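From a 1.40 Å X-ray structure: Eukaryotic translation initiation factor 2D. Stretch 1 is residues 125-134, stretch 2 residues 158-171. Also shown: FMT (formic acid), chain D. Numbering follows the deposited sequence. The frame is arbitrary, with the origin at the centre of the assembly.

Stretch 1, residues 125-134: KVTVVRNLEA
Stretch 2 (158-171) PAPGAKDSLQVQIQ

Two neighbouring antiparallel strands of eukaryotic translation initiation factor 2D, with the loops that extend them. Strand 125-130 and strand 166-171 run at 157° between their N-to-C directions, their axes approaching to 4.6 Å, and the two stretches bury 879 Å² between them. Backbone angles are extended, from phi/psi -134/158 at V126 to -124/115 at V129 and from -123/155 at Q167 to -125/132 at I170. The register pairs V126 with Q171, T127 with I170, V128 with Q169 and V129 with V168. CA-CA distances alternate: 4.6 Å for V126-Q171 and V128-Q169, the non-hydrogen-bonded pairs, and 5.1 Å for T127-I170 and V129-V168, the hydrogen-bonded ones.

Each hydrogen-bonded pair closes a two-bond ring. T127 N donates to I170 O at 2.9 Å and I170 N to T127 O at 2.8 Å; V129 N donates to V168 O at 2.9 Å and V168 N to V129 O at 3.1 Å. Between these rings the CA atoms face carbonyl oxygens, with Q169 CA 3.2 Å from T127 O and V128 CA 3.4 Å from V168 O, both CA-H...O contacts.

Side chains alternate across the sheet. T127, V129, V168 and I170 share one buried face: V129 (chi1 t) and V168 (chi1 t) meet CB to CB at 4.4 Å, and I170, with chi1 m and chi2 at 95°, brings CD1 to 4.0 Å from V129 CG2. L132 (m, t) extends this apolar patch beyond the strand, its CD1 3.6 Å from V168 CG2. V128 (t) and Q169 (m, t) lie on the other face, where V128 CG2 is 3.8 Å from Q169 NE2.

Polar side chains tie down the loops. The cationic guanidinium of R130 (t, t, m, chi4 -99°) turns two N-H groups to one carbonyl: P160 O, near its plane, accepts a hydrogen bond from R130 NH2 at 2.8 Å and a weak one from R130 NH1 at 3.1 Å. A159 CB covers one face of the group, 3.8 Å from R130 NH2. G161 follows at phi/psi 141/-166, where a CB would be jammed against the preceding carbonyl oxygen. N131 turns the chain at 78/22, and its amide OD1 accepts from the ammonium K163 NZ at 2.9 Å, the lysine being t, t, m, t. E133 (m, t, chi3 -56°) lies in a 3-10 segment and points back at the second stretch: its carboxylate OE1 accepts a hydrogen bond from backbone L166 N at 2.9 Å, almost linear at 177°.

Waters 1 and 4 fill the gap where the chains separate. The oxygen of water 1 lies 2.9 Å from both V129 O and L166 O, and accepts from L132 N at 3.0 Å. Water 4 accepts from N131 N at 2.8 Å and donates to L166 O at 2.7 Å, with S165 OG also 2.7 Å from its oxygen. Water 2 links side chains, accepting from R130 NH2 at 3.0 Å and donating to Q167 OE1 at 2.7 Å. Apart from this interface, K125 NZ donates to formic acid FMT O2 at 2.8 Å and weakly to FMT O1 at 3.3 Å.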

ATOM      1  N   LYS A 125      24.030  21.800  -2.613  1.00 27.53           N
ATOM      2  CA  LYS A 125      22.841  21.056  -2.950  1.00 24.82           C
ATOM      3  C   LYS A 125      23.020  19.644  -2.441  1.00 22.53           C
ATOM      4  O   LYS A 125      24.129  19.109  -2.424  1.00 26.01           O
ATOM      5  CB  LYS A 125      22.695  21.082  -4.466  1.00 31.81           C
ATOM      6  CG  LYS A 125      21.385  20.640  -5.040  1.00 35.91           C
ATOM      7  CD  LYS A 125      21.274  21.026  -6.520  1.00 36.04           C
ATOM      8  CE  LYS A 125      20.559  22.349  -6.760  1.00 37.30           C
ATOM      9  NZ  LYS A 125      20.425  22.626  -8.225  1.00 29.50           N
ATOM     10  N   VAL A 126      21.921  19.070  -1.982  1.00 21.31           N
ATOM     11  CA  VAL A 126      21.851  17.677  -1.583  1.00 20.97           C
ATOM     12  C   VAL A 126      20.607  17.027  -2.164  1.00 19.06           C
ATOM     13  O   VAL A 126      19.653  17.708  -2.533  1.00 20.75           O
ATOM     14  CB  VAL A 126      21.840  17.503  -0.052  1.00 24.03           C
ATOM     15  CG1 VAL A 126      23.154  18.004   0.529  1.00 27.59           C
ATOM     16  CG2 VAL A 126      20.615  18.158   0.592  1.00 23.97           C
ATOM     17  N   THR A 127      20.657  15.708  -2.252  1.00 18.38           N
ATOM     18  CA  THR A 127      19.555  14.878  -2.736  1.00 17.86           C
ATOM     19  C   THR A 127      19.032  14.070  -1.562  1.00 16.37           C
ATOM     20  O   THR A 127      19.815  13.427  -0.851  1.00 18.40           O
ATOM     21  CB  THR A 127      20.036  13.958  -3.866  1.00 17.47           C
ATOM     22  OG1 THR A 127      20.639  14.747  -4.892  1.00 17.97           O
ATOM     23  CG2 THR A 127      18.906  13.169  -4.466  1.00 18.66           C
ATOM     24  N   VAL A 128      17.721  14.143  -1.326  1.00 16.08           N
ATOM     25  CA  VAL A 128      17.093  13.501  -0.174  1.00 16.69           C
ATOM     26  C   VAL A 128      16.051  12.499  -0.659  1.00 16.13           C
ATOM     27  O   VAL A 128      15.203  12.840  -1.486  1.00 16.97           O
ATOM     28  CB  VAL A 128      16.461  14.552   0.750  1.00 18.01           C
ATOM     29  CG1 VAL A 128      15.799  13.890   1.948  1.00 19.04           C
ATOM     30  CG2 VAL A 128      17.494  15.628   1.149  1.00 21.07           C
ATOM     31  N   VAL A 129      16.132  11.272  -0.139  1.00 16.43           N
ATOM     32  CA  VAL A 129      15.309  10.157  -0.612  1.00 17.01           C
ATOM     33  C   VAL A 129      14.521   9.566   0.542  1.00 16.05           C
ATOM     34  O   VAL A 129      15.117   9.030   1.488  1.00 17.87           O
ATOM     35  CB  VAL A 129      16.158   9.070  -1.291  1.00 17.92           C
ATOM     36  CG1 VAL A 129      15.247   8.038  -1.967  1.00 19.69           C
ATOM     37  CG2 VAL A 129      17.140   9.692  -2.287  1.00 19.00           C
ATOM     38  N   ARG A 130      13.190   9.686   0.458  1.00 15.91           N
ATOM     39  CA  ARG A 130      12.256   9.247   1.488  1.00 16.76           C
ATOM     40  C   ARG A 130      11.428   8.059   0.981  1.00 16.45           C
ATOM     41  O   ARG A 130      11.125   7.974  -0.199  1.00 16.76           O
ATOM     42  CB  ARG A 130      11.294  10.438   1.779  1.00 19.52           C
ATOM     43  CG  ARG A 130      10.147  10.158   2.735  1.00 22.46           C
ATOM     44  CD  ARG A 130       9.266  11.380   2.886  1.00 21.16           C
ATOM     45  NE  ARG A 130       9.970  12.456   3.595  1.00 19.85           N
ATOM     46  CZ  ARG A 130       9.859  12.751   4.885  1.00 21.11           C
ATOM     47  NH1 ARG A 130       9.036  12.094   5.677  1.00 22.40           N
ATOM     48  NH2 ARG A 130      10.598  13.720   5.389  1.00 21.01           N
ATOM     49  N   ASN A 131      11.055   7.181   1.915  1.00 16.37           N
ATOM     50  CA  ASN A 131      10.151   6.041   1.721  1.00 17.98           C
ATOM     51  C   ASN A 131      10.761   4.830   1.051  1.00 18.21           C
ATOM     52  O   ASN A 131      10.047   3.968   0.548  1.00 18.54           O
ATOM     53  CB  ASN A 131       8.832   6.443   1.047  1.00 17.89           C
ATOM     54  CG  ASN A 131       7.942   7.210   1.959  1.00 19.64           C
ATOM     55  OD1 ASN A 131       7.922   6.985   3.182  1.00 24.49           O
ATOM     56  ND2 ASN A 131       7.157   8.096   1.377  1.00 20.36           N
ATOM     57  N   LEU A 132      12.079   4.701   1.113  1.00 17.57           N
ATOM     58  CA  LEU A 132      12.706   3.520   0.554  1.00 17.23           C
ATOM     59  C   LEU A 132      12.191   2.260   1.239  1.00 16.93           C
ATOM     60  O   LEU A 132      11.982   1.240   0.578  1.00 16.83           O
ATOM     61  CB  LEU A 132      14.226   3.600   0.679  1.00 17.44           C
ATOM     62  CG  LEU A 132      14.879   4.649  -0.227  1.00 18.36           C
ATOM     63  CD1 LEU A 132      16.303   4.928   0.238  1.00 19.82           C
ATOM     64  CD2 LEU A 132      14.866   4.205  -1.676  1.00 19.36           C
ATOM     65  N   GLU A 133      11.987   2.318   2.556  1.00 17.32           N
ATOM     66  CA  GLU A 133      11.580   1.136   3.304  1.00 18.45           C
ATOM     67  C   GLU A 133      10.176   0.675   2.900  1.00 17.76           C
ATOM     68  O   GLU A 133       9.857  -0.492   3.032  1.00 18.10           O
ATOM     69  CB  GLU A 133      11.668   1.399   4.814  1.00 20.78           C
ATOM     70  CG  GLU A 133      13.102   1.728   5.299  1.00 23.96           C
ATOM     71  CD  GLU A 133      13.208   2.625   6.580  1.00 31.95           C
ATOM     72  OE1 GLU A 133      12.674   3.762   6.660  1.00 32.46           O
ATOM     73  OE2 GLU A 133      13.867   2.206   7.539  1.00 38.89           O
ATOM     74  N   ALA A 134       9.348   1.577   2.381  1.00 17.25           N
ATOM     75  CA  ALA A 134       8.008   1.210   1.898  1.00 17.74           C
ATOM     76  C   ALA A 134       8.056   0.239   0.732  1.00 17.47           C
ATOM     77  O   ALA A 134       7.065  -0.435   0.431  1.00 18.40           O
ATOM     78  CB  ALA A 134       7.228   2.454   1.509  1.00 19.62           C
ATOM     79  N   PRO A 158      17.003  10.121  10.384  1.00 30.45           N
ATOM     80  CA  PRO A 158      15.536  10.098  10.476  1.00 28.77           C
ATOM     81  C   PRO A 158      14.903  11.111   9.529  1.00 27.65           C
ATOM     82  O   PRO A 158      15.392  12.233   9.395  1.00 31.20           O
ATOM     83  CB  PRO A 158      15.267  10.474  11.935  1.00 33.14           C
ATOM     84  CG  PRO A 158      16.514  10.105  12.648  1.00 37.73           C
ATOM     85  CD  PRO A 158      17.620  10.411  11.686  1.00 36.82           C
ATOM     86  N   ALA A 159      13.842  10.695   8.849  1.00 23.86           N
ATOM     87  CA  ALA A 159      13.114  11.573   7.964  1.00 23.25           C
ATOM     88  C   ALA A 159      12.153  12.397   8.804  1.00 23.41           C
ATOM     89  O   ALA A 159      11.367  11.843   9.537  1.00 25.46           O
ATOM     90  CB  ALA A 159      12.350  10.777   6.944  1.00 23.85           C
ATOM     91  N   PRO A 160      12.219  13.729   8.706  1.00 23.72           N
ATOM     92  CA  PRO A 160      11.286  14.539   9.499  1.00 24.50           C
ATOM     93  C   PRO A 160       9.839  14.305   9.091  1.00 24.48           C
ATOM     94  O   PRO A 160       9.531  14.199   7.890  1.00 24.81           O
ATOM     95  CB  PRO A 160      11.714  15.979   9.213  1.00 25.82           C
ATOM     96  CG  PRO A 160      12.530  15.914   7.984  1.00 30.47           C
ATOM     97  CD  PRO A 160      13.135  14.551   7.903  1.00 23.72           C
ATOM     98  N   GLY A 161       8.971  14.166  10.084  1.00 26.22           N
ATOM     99  CA  GLY A 161       7.555  13.994   9.823  1.00 26.85           C
ATOM    100  C   GLY A 161       6.945  13.011  10.774  1.00 28.58           C
ATOM    101  O   GLY A 161       7.560  12.643  11.774  1.00 33.55           O
ATOM    102  N   ALA A 162       5.737  12.572  10.442  1.00 32.12           N
ATOM    103  CA  ALA A 162       4.951  11.695  11.312  1.00 36.05           C
ATOM    104  C   ALA A 162       5.487  10.256  11.325  1.00 32.29           C
ATOM    105  O   ALA A 162       5.571   9.622  12.383  1.00 36.86           O
ATOM    106  CB  ALA A 162       3.487  11.728  10.876  1.00 38.95           C
ATOM    107  N   LYS A 163       5.851   9.739  10.155  1.00 32.44           N
ATOM    108  CA  LYS A 163       6.255   8.330  10.033  1.00 31.00           C
ATOM    109  C   LYS A 163       7.653   8.099  10.592  1.00 34.58           C
ATOM    110  O   LYS A 163       8.567   8.884  10.323  1.00 37.45           O
ATOM    111  CB  LYS A 163       6.237   7.898   8.572  1.00 34.17           C
ATOM    112  CG  LYS A 163       6.354   6.396   8.343  1.00 37.79           C
ATOM    113  CD  LYS A 163       6.617   6.073   6.876  1.00 40.90           C
ATOM    114  CE  LYS A 163       5.567   6.660   5.959  1.00 39.22           C
ATOM    115  NZ  LYS A 163       5.611   6.005   4.641  1.00 35.14           N
ATOM    116  N   ASP A 164       7.825   6.996  11.315  1.00 31.62           N
ATOM    117  CA  ASP A 164       9.139   6.602  11.825  1.00 33.98           C
ATOM    118  C   ASP A 164       9.914   5.878  10.732  1.00 34.07           C
ATOM    119  O   ASP A 164       9.937   4.646  10.651  1.00 40.76           O
ATOM    120  CB  ASP A 164       8.989   5.723  13.065  1.00 36.69           C
ATOM    121  CG  ASP A 164      10.320   5.421  13.750  1.00 44.97           C
ATOM    122  OD1 ASP A 164      11.321   6.109  13.474  1.00 50.52           O
ATOM    123  OD2 ASP A 164      10.361   4.490  14.584  1.00 55.45           O
ATOM    124  N   SER A 165      10.560   6.677   9.896  1.00 29.47           N
ATOM    125  CA  SER A 165      11.265   6.201   8.735  1.00 27.76           C
ATOM    126  C   SER A 165      12.610   6.922   8.612  1.00 25.81           C
ATOM    127  O   SER A 165      12.849   7.969   9.220  1.00 27.24           O
ATOM    128  CB  SER A 165      10.420   6.425   7.467  1.00 29.78           C
ATOM    129  OG  SER A 165      10.435   7.798   7.044  1.00 34.34           O
ATOM    130  N   LEU A 166      13.480   6.318   7.833  1.00 23.18           N
ATOM    131  CA  LEU A 166      14.802   6.845   7.564  1.00 22.68           C
ATOM    132  C   LEU A 166      14.853   7.351   6.140  1.00 21.25           C
ATOM    133  O   LEU A 166      14.177   6.821   5.250  1.00 23.40           O
ATOM    134  CB  LEU A 166      15.833   5.745   7.709  1.00 23.71           C
ATOM    135  CG  LEU A 166      15.927   5.118   9.105  1.00 26.79           C
ATOM    136  CD1 LEU A 166      16.860   3.931   9.023  1.00 31.36           C
ATOM    137  CD2 LEU A 166      16.386   6.139  10.110  1.00 29.96           C
ATOM    138  N   GLN A 167      15.677   8.359   5.940  1.00 19.05           N
ATOM    139  CA  GLN A 167      15.935   8.882   4.605  1.00 18.53           C
ATOM    140  C   GLN A 167      17.433   8.824   4.309  1.00 19.43           C
ATOM    141  O   GLN A 167      18.276   8.797   5.220  1.00 21.02           O
ATOM    142  CB  GLN A 167      15.434  10.321   4.468  1.00 20.79           C
ATOM    143  CG  GLN A 167      16.100  11.310   5.404  1.00 21.13           C
ATOM    144  CD  GLN A 167      15.481  12.673   5.273  1.00 21.63           C
ATOM    145  OE1 GLN A 167      14.331  12.800   4.861  1.00 23.48           O
ATOM    146  NE2 GLN A 167      16.198  13.674   5.671  1.00 24.94           N
ATOM    147  N   VAL A 168      17.755   8.768   3.025  1.00 18.74           N
ATOM    148  CA  VAL A 168      19.116   8.846   2.552  1.00 19.04           C
ATOM    149  C   VAL A 168      19.364  10.249   2.026  1.00 19.93           C
ATOM    150  O   VAL A 168      18.567  10.775   1.259  1.00 19.87           O
ATOM    151  CB  VAL A 168      19.375   7.818   1.449  1.00 20.85           C
ATOM    152  CG1 VAL A 168      20.775   7.944   0.870  1.00 22.20           C
ATOM    153  CG2 VAL A 168      19.110   6.412   1.964  1.00 20.36           C
ATOM    154  N   GLN A 169      20.486  10.835   2.428  1.00 20.28           N
ATOM    155  CA  GLN A 169      20.963  12.077   1.855  1.00 19.66           C
ATOM    156  C   GLN A 169      22.240  11.818   1.096  1.00 19.63           C
ATOM    157  O   GLN A 169      23.142  11.130   1.611  1.00 22.36           O
ATOM    158  CB  GLN A 169      21.173  13.087   2.952  1.00 22.40           C
ATOM    159  CG  GLN A 169      19.875  13.544   3.568  1.00 32.08           C
ATOM    160  CD  GLN A 169      20.063  14.732   4.498  1.00 39.61           C
ATOM    161  OE1 GLN A 169      21.105  14.853   5.161  1.00 53.73           O
ATOM    162  NE2 GLN A 169      19.058  15.614   4.563  1.00 33.98           N
ATOM    163  N   ILE A 170      22.336  12.393  -0.093  1.00 18.53           N
ATOM    164  CA  ILE A 170      23.551  12.298  -0.885  1.00 19.30           C
ATOM    165  C   ILE A 170      24.009  13.718  -1.226  1.00 20.93           C
ATOM    166  O   ILE A 170      23.205  14.531  -1.648  1.00 19.77           O
ATOM    167  CB  ILE A 170      23.362  11.507  -2.199  1.00 20.67           C
ATOM    168  CG1 ILE A 170      22.550  10.219  -1.978  1.00 20.63           C
ATOM    169  CG2 ILE A 170      24.727  11.222  -2.829  1.00 22.34           C
ATOM    170  CD1 ILE A 170      21.053  10.396  -2.271  1.00 22.00           C
ATOM    171  N   GLN A 171      25.296  14.005  -1.023  1.00 21.14           N
ATOM    172  CA  GLN A 171      25.813  15.315  -1.410  1.00 22.46           C
ATOM    173  C   GLN A 171      25.664  15.502  -2.926  1.00 21.07           C
ATOM    174  O   GLN A 171      25.876  14.574  -3.711  1.00 22.33           O
ATOM    175  CB  GLN A 171      27.278  15.438  -0.996  1.00 24.70           C
ATOM    176  CG  GLN A 171      27.483  15.545   0.496  1.00 31.30           C
ATOM    177  CD  GLN A 171      26.824  16.763   1.126  1.00 37.17           C
ATOM    178  OE1 GLN A 171      26.167  16.656   2.169  1.00 52.49           O
ATOM    179  NE2 GLN A 171      27.001  17.924   0.507  1.00 50.93           N
TER
HETATM  180  C   FMT D 603      23.458  21.802  -9.745  1.00 33.91           C
HETATM  181  O1  FMT D 603      22.742  20.828  -9.749  1.00 29.36           O
HETATM  182  O2  FMT D 603      22.891  22.952  -9.432  1.00 43.33           O
HETATM  183  O   HOH W   1      14.198   6.415   2.406  1.00 20.09           O
HETATM  184  O   HOH W   2      13.046  15.030   4.170  1.00 25.27           O
HETATM  185  O   HOH W   3       8.871  10.882   8.572  1.00 37.78           O
HETATM  186  O   HOH W   4      11.711   7.745   4.627  1.00 26.54           O
HETATM  187  O   HOH W   5      11.912   4.621   4.332  1.00 26.36           O
HETATM  188  O   HOH W   6       9.963   3.138   7.962  1.00 45.19           O